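Local coordinates for protein putative poly(3-hydroxybutyrate) depolymerase LpqC (Bordetella parapertussis 12822, PDB 3D0K) that probably hydrolyses ester bonds of poly(3-hydroxybutyrate) or a related ester substrate, at residues R114-D117 with G118-Y121; Y121-V124 with A125-L128; C280-L283 with W284-R288. All blocks are in the same frame, centred on the assembly; numbering follows the deposited sequence.

Interaction 1 (R114-D117 with G118-Y121); sequences RHVD and GWTY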
# COMPACT_ATOMS: atom_id res chain seq x y z
N ARG A 114 4.77 -2.91 -19.81
CA ARG A 114 5.28 -4.19 -19.31
C ARG A 114 4.06 -5.03 -18.84
O ARG A 114 3.02 -4.48 -18.48
CB ARG A 114 6.23 -3.95 -18.12
CG ARG A 114 7.57 -3.34 -18.55
CD ARG A 114 8.50 -3.04 -17.34
NE ARG A 114 8.97 -4.26 -16.74
CZ ARG A 114 8.64 -4.65 -15.51
NH1 ARG A 114 7.86 -3.88 -14.77
NH2 ARG A 114 9.12 -5.80 -15.00
N HIS A 115 4.19 -6.36 -18.86
CA HIS A 115 3.10 -7.19 -18.35
C HIS A 115 2.89 -6.91 -16.86
O HIS A 115 3.85 -6.68 -16.14
CB HIS A 115 3.31 -8.70 -18.58
CG HIS A 115 2.07 -9.49 -18.30
ND1 HIS A 115 1.60 -9.72 -17.02
CD2 HIS A 115 1.14 -10.01 -19.15
CE1 HIS A 115 0.46 -10.39 -17.09
NE2 HIS A 115 0.16 -10.58 -18.36
N VAL A 116 1.64 -6.94 -16.42
CA VAL A 116 1.33 -6.56 -15.03
C VAL A 116 2.02 -7.45 -14.00
O VAL A 116 2.23 -7.02 -12.87
CB VAL A 116 -0.22 -6.46 -14.73
CG1 VAL A 116 -0.84 -5.28 -15.40
CG2 VAL A 116 -0.93 -7.77 -15.08
N ASP A 117 2.40 -8.68 -14.33
CA ASP A 117 3.08 -9.41 -13.28
C ASP A 117 4.54 -9.03 -13.13
O ASP A 117 5.21 -9.46 -12.19
CB ASP A 117 2.86 -10.92 -13.32
CG ASP A 117 2.68 -11.45 -14.65
OD1 ASP A 117 3.65 -11.38 -15.48
OD2 ASP A 117 1.55 -11.97 -14.87
N GLY A 118 5.00 -8.15 -14.01
CA GLY A 118 6.35 -7.61 -13.89
C GLY A 118 6.40 -6.29 -13.15
O GLY A 118 7.50 -5.74 -12.91
N TRP A 119 5.24 -5.73 -12.82
CA TRP A 119 5.22 -4.42 -12.15
C TRP A 119 5.69 -4.58 -10.71
O TRP A 119 5.61 -5.67 -10.13
CB TRP A 119 3.82 -3.76 -12.19
CG TRP A 119 3.28 -3.45 -13.58
CD1 TRP A 119 3.80 -3.85 -14.80
CD2 TRP A 119 2.11 -2.70 -13.88
NE1 TRP A 119 3.01 -3.38 -15.82
CE2 TRP A 119 1.98 -2.66 -15.29
CE3 TRP A 119 1.17 -2.03 -13.08
CZ2 TRP A 119 0.93 -1.99 -15.91
CZ3 TRP A 119 0.10 -1.36 -13.72
CH2 TRP A 119 -0.00 -1.36 -15.11
N THR A 120 6.22 -3.48 -10.15
CA THR A 120 6.73 -3.48 -8.77
C THR A 120 5.62 -4.00 -7.82
O THR A 120 5.90 -4.73 -6.85
CB THR A 120 7.16 -2.06 -8.33
OG1 THR A 120 7.86 -1.42 -9.40
CG2 THR A 120 8.07 -2.11 -7.03
N TYR A 121 4.36 -3.65 -8.11
CA TYR A 121 3.22 -4.03 -7.25
C TYR A 121 3.11 -5.54 -7.06
O TYR A 121 2.65 -6.00 -6.00
CB TYR A 121 1.90 -3.56 -7.83
CG TYR A 121 1.91 -2.07 -8.24
CD1 TYR A 121 2.55 -1.13 -7.44
CD2 TYR A 121 1.27 -1.65 -9.42
CE1 TYR A 121 2.58 0.23 -7.83
CE2 TYR A 121 1.27 -0.31 -9.81
CZ TYR A 121 1.94 0.62 -9.01
OH TYR A 121 1.89 1.97 -9.40
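Arg114 reaches forward to Gly118 and holds its carbonyl oxygen end-on: NH1 lies 2.7 Å and NH2 2.6 Å from Gly118 O. The oxygen is in the guanidinium plane, but both nitrogens stand above the carbonyl plane, on the same face of it. A bend at chi3 (69°), after an extended chi2, brings the guanidinium to Gly118 O, and NH1 also bonds Arg105 O. The Trp119 ring comes in the other direction, with NE1 donating to Arg114 O at 2.9 Å (N-H...O 156°), the oxygen tilted slightly from the ring plane. Val116 covers one face of that indole: its CA sits 3.7 Å from the centroid of the five-membered ring, 12° off the normal, a CH-pi contact, while CG1 meets CZ2 at 3.8 Å. In the backbone, Gly118 N to His115 O (2.8 Å) and Trp119 N to Val116 O (3.3 Å) are three-residue bonds of a 3-10 turn. His115 ND1 accepts Asp117 N at its ring edge, bracing the same turn. Gln161 NE2 binds Val116 O, and Trp119 meets Phe186. The turn lies just before helix 122-133, with Trp119 packed on Ser160 of helix 149-160.

Interaction 2 (Y121-V124 with A125-L128); sequences YALV and ARVL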
# COMPACT_ATOMS: atom_id res chain seq x y z
N TYR A 121 4.36 -3.65 -8.11
CA TYR A 121 3.22 -4.03 -7.25
C TYR A 121 3.11 -5.54 -7.06
O TYR A 121 2.65 -6.00 -6.00
CB TYR A 121 1.90 -3.56 -7.83
CG TYR A 121 1.91 -2.07 -8.24
CD1 TYR A 121 2.55 -1.13 -7.44
CD2 TYR A 121 1.27 -1.65 -9.42
CE1 TYR A 121 2.58 0.23 -7.83
CE2 TYR A 121 1.27 -0.31 -9.81
CZ TYR A 121 1.94 0.62 -9.01
OH TYR A 121 1.89 1.97 -9.40
N ALA A 122 3.43 -6.29 -8.12
CA ALA A 122 3.25 -7.76 -8.16
C ALA A 122 4.18 -8.51 -7.20
O ALA A 122 3.96 -9.71 -6.88
CB ALA A 122 3.47 -8.28 -9.61
N LEU A 123 5.24 -7.84 -6.77
CA LEU A 123 6.20 -8.37 -5.82
C LEU A 123 5.56 -8.63 -4.46
O LEU A 123 5.98 -9.54 -3.75
CB LEU A 123 7.35 -7.38 -5.66
CG LEU A 123 8.25 -7.28 -6.90
CD1 LEU A 123 9.27 -6.21 -6.69
CD2 LEU A 123 8.95 -8.63 -7.16
N VAL A 124 4.55 -7.84 -4.08
CA VAL A 124 3.88 -8.07 -2.75
C VAL A 124 3.32 -9.49 -2.65
O VAL A 124 3.68 -10.25 -1.73
CB VAL A 124 2.81 -7.01 -2.43
CG1 VAL A 124 2.04 -7.36 -1.08
CG2 VAL A 124 3.46 -5.66 -2.35
N ALA A 125 2.47 -9.88 -3.59
CA ALA A 125 1.95 -11.24 -3.59
C ALA A 125 3.03 -12.34 -3.63
O ALA A 125 2.87 -13.41 -2.98
CB ALA A 125 0.89 -11.44 -4.69
N ARG A 126 4.11 -12.11 -4.36
CA ARG A 126 5.18 -13.12 -4.46
C ARG A 126 5.86 -13.32 -3.11
O ARG A 126 6.13 -14.47 -2.69
CB ARG A 126 6.21 -12.74 -5.52
CG ARG A 126 5.64 -12.56 -6.91
CD ARG A 126 6.76 -12.42 -7.93
NE ARG A 126 6.28 -12.62 -9.29
CZ ARG A 126 6.18 -11.65 -10.19
NH1 ARG A 126 6.54 -10.40 -9.89
NH2 ARG A 126 5.74 -11.94 -11.41
N VAL A 127 6.13 -12.21 -2.42
CA VAL A 127 6.74 -12.27 -1.11
C VAL A 127 5.80 -13.02 -0.18
O VAL A 127 6.26 -13.91 0.55
CB VAL A 127 7.05 -10.86 -0.52
CG1 VAL A 127 7.37 -10.97 1.00
CG2 VAL A 127 8.20 -10.21 -1.30
N LEU A 128 4.49 -12.70 -0.25
CA LEU A 128 3.49 -13.43 0.59
C LEU A 128 3.51 -14.94 0.32
O LEU A 128 3.44 -15.75 1.24
CB LEU A 128 2.05 -12.87 0.43
CG LEU A 128 1.84 -11.42 0.97
CD1 LEU A 128 0.50 -10.79 0.49
CD2 LEU A 128 1.95 -11.39 2.50
O HOH W 1 0.95 -8.08 -5.26
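The N-terminal part of helix 122-133 is built here from residues three and four apart, with Val124 and Leu128 one turn apart on the same side of the helix. Two alpha-helical bonds define the turn: Val127 N to Leu123 O and Leu128 N to Val124 O, each 3.0 Å and nearly straight at 165° and 167°. Toward the helix start the bonding thins. Arg126 N lies 3.5 Å from Ala122 O, a weak bond, and a direct bond from Ala125 N to Tyr121 O is replaced by a water. That water donates to Tyr121 O at 2.8 Å and accepts from Ala125 N at 2.9 Å, so it bridges the two groups near the start of the helix; Tyr121 O also takes Val124 N.

The Val124 and Leu128 side chains run alongside each other, with CG1 of Val124 4.1 Å from CD1 of Leu128. In one of its two conformers the extended Arg126 chain runs back along the helix. For that conformer alone, its CG packs 3.3 Å from Ala122 O, and the guanidinium skirts Ala122 CB and the Leu123 CD2 methyl before NH2 bonds Asp117 O. The helix lies against the sheet: Val124 and Leu128 meet Val58 of strand 56-60, Leu123 and Val127 meet Phe40 of strand 40-46, and Val124 also touches Leu157 of helix 149-160.

Interaction 3 (C280-L283 with W284-R288); sequences CASL and WFDGR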
# COMPACT_ATOMS: atom_id res chain seq x y z
N CYS A 280 -4.74 3.41 11.53
CA CYS A 280 -5.09 2.24 10.72
C CYS A 280 -5.15 0.93 11.52
O CYS A 280 -6.06 0.12 11.32
CB CYS A 280 -4.12 2.11 9.53
SG CYS A 280 -4.72 0.85 8.35
N ALA A 281 -4.17 0.75 12.41
CA ALA A 281 -4.08 -0.39 13.31
C ALA A 281 -5.27 -0.39 14.24
O ALA A 281 -5.82 -1.45 14.53
CB ALA A 281 -2.82 -0.33 14.10
N SER A 282 -5.64 0.80 14.73
CA SER A 282 -6.81 0.92 15.60
C SER A 282 -8.10 0.52 14.87
O SER A 282 -8.94 -0.17 15.41
CB SER A 282 -6.94 2.37 16.14
OG SER A 282 -8.06 2.46 17.03
N LEU A 283 -8.26 0.98 13.63
CA LEU A 283 -9.46 0.71 12.89
C LEU A 283 -9.57 -0.79 12.57
O LEU A 283 -10.65 -1.38 12.71
CB LEU A 283 -9.47 1.54 11.59
CG LEU A 283 -9.80 3.01 11.77
CD1 LEU A 283 -9.34 3.75 10.48
CD2 LEU A 283 -11.33 3.21 12.14
N TRP A 284 -8.44 -1.41 12.21
CA TRP A 284 -8.40 -2.80 11.80
C TRP A 284 -8.45 -3.75 12.97
O TRP A 284 -9.09 -4.80 12.91
CB TRP A 284 -7.08 -3.08 11.05
CG TRP A 284 -7.08 -2.70 9.61
CD1 TRP A 284 -8.18 -2.44 8.82
CD2 TRP A 284 -5.94 -2.61 8.78
NE1 TRP A 284 -7.76 -2.16 7.53
CE2 TRP A 284 -6.39 -2.27 7.47
CE3 TRP A 284 -4.55 -2.79 8.99
CZ2 TRP A 284 -5.51 -2.16 6.37
CZ3 TRP A 284 -3.67 -2.60 7.89
CH2 TRP A 284 -4.16 -2.32 6.61
N PHE A 285 -7.72 -3.44 14.02
CA PHE A 285 -7.57 -4.42 15.08
C PHE A 285 -8.25 -4.10 16.38
O PHE A 285 -8.54 -5.01 17.14
CB PHE A 285 -6.11 -4.77 15.29
CG PHE A 285 -5.47 -5.27 14.03
CD1 PHE A 285 -5.87 -6.48 13.45
CD2 PHE A 285 -4.53 -4.49 13.38
CE1 PHE A 285 -5.32 -6.92 12.26
CE2 PHE A 285 -3.95 -4.93 12.17
CZ PHE A 285 -4.34 -6.15 11.60
N ASP A 286 -8.52 -2.82 16.64
CA ASP A 286 -9.42 -2.45 17.75
C ASP A 286 -10.86 -2.17 17.32
O ASP A 286 -11.74 -1.95 18.16
CB ASP A 286 -8.90 -1.22 18.49
CG ASP A 286 -7.64 -1.50 19.25
OD1 ASP A 286 -7.33 -2.69 19.43
OD2 ASP A 286 -6.99 -0.53 19.71
N GLY A 287 -11.09 -2.10 16.01
CA GLY A 287 -12.41 -1.85 15.46
C GLY A 287 -12.95 -0.46 15.75
O GLY A 287 -14.14 -0.27 15.88
N ARG A 288 -12.07 0.52 15.88
CA ARG A 288 -12.50 1.82 16.34
C ARG A 288 -11.54 2.91 15.87
O ARG A 288 -10.36 2.67 15.63
CB ARG A 288 -12.57 1.80 17.85
CG ARG A 288 -11.23 1.71 18.55
CD ARG A 288 -11.44 1.40 20.01
NE ARG A 288 -11.95 2.57 20.70
CZ ARG A 288 -11.18 3.51 21.23
NH1 ARG A 288 -11.74 4.55 21.83
NH2 ARG A 288 -9.86 3.42 21.16
O HOH W 2 -8.00 1.97 19.69
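The C-terminal end of helix 273-286 joins a sulfur-aromatic contact between Cys280 and Trp284 to a wider, pi-type turn at 284-286, beyond which Ser282 and Arg288 are linked. Cys280 SG stands 3.4 Å from the centroid of the six-membered ring of Trp284, only 1° off the normal, so the sulfur sits almost directly over the centre of that ring. With SG anti to the backbone N (chi1 -170°), the thiol is turned toward the C-terminal side, where the indole of Trp284, one turn on, lies across it. The backbone between them is ordinary helix: Trp284 N bonds Cys280 O at 3.0 Å and Phe285 N bonds Ala281 O at 2.8 Å.

Ser282 then serves the helix end twice. Its carbonyl oxygen accepts Arg288 N at 3.2 Å (N-H...O 172°), six residues on, and also a weak bond from Asp286 N. Its OG donates to Arg288 O at 2.7 Å, giving a two-way link between Ser282 and Arg288. Gly287, with positive phi, makes the reversal that brings Arg288 back over the last turn. A water ties the polar groups together, donating to Ser282 OG and Asp286 OD2 and accepting from Arg288 NH2 at 2.8 Å; Asp286 OD2 also forms a salt bridge with Arg80.

The helix packs on two strands: Cys280 and Trp284 both touch Phe145 of strand 142-147, which leads into a putative nucleophile elbow, and Thr170 of strand 168-172. Ala281 rests on Ala77 of helix 75-81.

How the interactions relate
Interactions 1 and 2 are consecutive and share Tyr121: a turn at the surface, with its indole buried, feeds directly into a mostly buried helical contact, and the probable Asp117-Arg126 bond crosses the junction. Interaction 3 stands apart, its centre about 31 Å from that of interaction 1 and about 24 Å from that of interaction 2. Chemistry follows place. The surface turn relies on an arginine and an indole binding carbonyl oxygens; the helical contact puts aliphatic side chains on strands 40-46 and 56-60. Interaction 3, partly buried, combines both, with sulfur and indole against strands 142-147 and 168-172 and a water-linked polar helix end. Interactions 1 and 2 both meet helix 149-160.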